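Local coordinates for aspartate--tRNA(Asp/Asn) ligase (Sulfolobus tokodaii, PDB 1WYD) that attaches L-aspartate, activated by ATP, to both tRNA(Asp) and tRNA(Asn) as a nondiscriminating class II synthetase, at the interface of chains A and B. Numbering follows the deposited sequence. Chains: chain A/B, hypothetical aspartyl-tRNA synthetase.

The interface of chains A and B. Residues chain A 194, 197, 386, 389-391; chain B 24, 122, 126.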
loop_
_atom_site.group_PDB
_atom_site.type_symbol
_atom_site.label_atom_id
_atom_site.label_comp_id
_atom_site.label_asym_id
_atom_site.label_seq_id
_atom_site.Cartn_x
_atom_site.Cartn_y
_atom_site.Cartn_z
ATOM N N LEU A 194 2.529 17.945 -3.575
ATOM C CA LEU A 194 3.850 18.115 -4.164
ATOM C C LEU A 194 4.130 17.019 -5.228
ATOM O O LEU A 194 4.698 17.320 -6.280
ATOM C CB LEU A 194 4.970 18.088 -3.111
ATOM C CG LEU A 194 4.869 19.078 -1.916
ATOM C CD1 LEU A 194 6.127 18.989 -1.072
ATOM C CD2 LEU A 194 4.630 20.492 -2.388
ATOM N N GLY A 197 2.516 17.790 -8.327
ATOM C CA GLY A 197 3.237 18.885 -8.924
ATOM C C GLY A 197 4.498 18.444 -9.620
ATOM O O GLY A 197 5.213 19.299 -10.183
ATOM N N TRP A 386 6.886 25.728 -1.741
ATOM C CA TRP A 386 6.904 24.973 -2.999
ATOM C C TRP A 386 6.084 25.673 -4.030
ATOM O O TRP A 386 6.284 25.499 -5.241
ATOM C CB TRP A 386 6.337 23.587 -2.763
ATOM C CG TRP A 386 6.915 22.906 -1.539
ATOM C CD1 TRP A 386 6.313 22.747 -0.323
ATOM C CD2 TRP A 386 8.201 22.290 -1.431
ATOM N NE1 TRP A 386 7.140 22.054 0.532
ATOM C CE2 TRP A 386 8.310 21.769 -0.118
ATOM C CE3 TRP A 386 9.279 22.134 -2.306
ATOM C CZ2 TRP A 386 9.448 21.094 0.336
ATOM C CZ3 TRP A 386 10.405 21.462 -1.866
ATOM C CH2 TRP A 386 10.478 20.936 -0.552
ATOM N N TYR A 389 7.333 27.965 -7.266
ATOM C CA TYR A 389 7.980 27.441 -8.455
ATOM C C TYR A 389 7.049 26.560 -9.244
ATOM O O TYR A 389 7.331 25.393 -9.512
ATOM C CB TYR A 389 9.220 26.669 -8.045
ATOM C CG TYR A 389 10.214 27.557 -7.394
ATOM C CD1 TYR A 389 10.529 27.425 -6.042
ATOM C CD2 TYR A 389 10.840 28.550 -8.130
ATOM C CE1 TYR A 389 11.457 28.274 -5.437
ATOM C CE2 TYR A 389 11.763 29.417 -7.531
ATOM C CZ TYR A 389 12.060 29.274 -6.192
ATOM O OH TYR A 389 12.986 30.133 -5.657
ATOM N N GLY A 390 5.900 27.129 -9.574
ATOM C CA GLY A 390 4.945 26.484 -10.455
ATOM C C GLY A 390 4.163 25.299 -9.947
ATOM O O GLY A 390 4.139 24.224 -10.544
ATOM N N MET A 391 3.436 25.484 -8.874
ATOM C CA MET A 391 2.432 24.476 -8.582
ATOM C C MET A 391 1.272 24.780 -9.530
ATOM O O MET A 391 0.878 25.954 -9.680
ATOM C CB MET A 391 2.034 24.465 -7.130
ATOM C CG MET A 391 3.128 23.918 -6.288
ATOM S SD MET A 391 3.175 22.088 -6.268
ATOM C CE MET A 391 4.756 21.968 -6.611
ATOM N N TRP B 24 4.522 22.664 -17.984
ATOM C CA TRP B 24 5.606 23.458 -17.440
ATOM C C TRP B 24 6.559 23.948 -18.524
ATOM O O TRP B 24 6.958 23.208 -19.429
ATOM C CB TRP B 24 6.380 22.629 -16.404
ATOM C CG TRP B 24 5.662 22.436 -15.102
ATOM C CD1 TRP B 24 5.683 23.279 -14.008
ATOM C CD2 TRP B 24 4.786 21.366 -14.759
ATOM N NE1 TRP B 24 4.882 22.780 -13.005
ATOM C CE2 TRP B 24 4.310 21.614 -13.433
ATOM C CE3 TRP B 24 4.363 20.202 -15.414
ATOM C CZ2 TRP B 24 3.465 20.735 -12.761
ATOM C CZ3 TRP B 24 3.494 19.333 -14.742
ATOM C CH2 TRP B 24 3.064 19.601 -13.435
ATOM N N VAL B 122 11.119 19.118 -5.031
ATOM C CA VAL B 122 10.166 19.172 -6.134
ATOM C C VAL B 122 10.849 19.507 -7.460
ATOM O O VAL B 122 10.628 18.846 -8.476
ATOM C CB VAL B 122 9.038 20.140 -5.822
ATOM C CG1 VAL B 122 8.262 20.532 -7.084
ATOM C CG2 VAL B 122 8.103 19.498 -4.813
ATOM N N ARG B 126 11.328 16.779 -10.463
ATOM C CA ARG B 126 10.841 17.048 -11.819
ATOM C C ARG B 126 11.824 16.646 -12.928
ATOM O O ARG B 126 11.462 16.619 -14.082
ATOM C CB ARG B 126 10.439 18.505 -12.000
ATOM C CG ARG B 126 9.146 18.859 -11.353
ATOM C CD ARG B 126 8.767 20.327 -11.547
ATOM N NE ARG B 126 7.554 20.665 -10.781
ATOM C CZ ARG B 126 7.191 21.924 -10.453
ATOM N NH1 ARG B 126 7.915 22.999 -10.818
ATOM N NH2 ARG B 126 6.093 22.108 -9.764
#
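A:Gly197, A:Tyr389 and A:Gly390 turn backbone carbonyls toward B:Arg126 and B:Trp24, A:Gly390 with a positive phi (72°) and A:Gly197 near the end of helix 189-199. This subunit contact illustrates how one guanidinium can read main-chain oxygens. B:Arg126 approaches A:Gly197 side-on, and NE (2.8 Å) and NH2 both donate to its O, close to the guanidinium plane. NH1 of B:Arg126 donates to A:Tyr389 O at 2.8 Å, approaching almost in line with the carbonyl bond. The arm is extended from CG to NE (chi2 180°), which carries the group across to chain A. B:Trp24, its indole tilted against the guanidinium, sets NE1 over the centre of one face, 3.4 Å from the plane, while CG1 of B:Val122 covers the opposite face nearer the rim. The same NE1 donates to A:Gly390 O at 2.9 Å, within the carbonyl plane and nearly straight (167° at H). A leucine in place of B:Arg126 would probably leave the carbonyls of A:Gly197 and A:Tyr389 without these donors and take away the guanidinium against which B:Trp24 NE1 rests. Beside this polar cluster, B:Val122 CG1 meets A:Met391 CE tip to tip at 3.8 Å, and its CG2 lies against A:Trp386 CE3 and A:Leu194 CB. Within the homodimer, B:Trp24 from strand 18-31 of the OB-fold anticodon-binding region, B:Val122 of helix 121-125 and B:Arg126 just after it abut the partner's catalytic region, and two-fold symmetry repeats the contact.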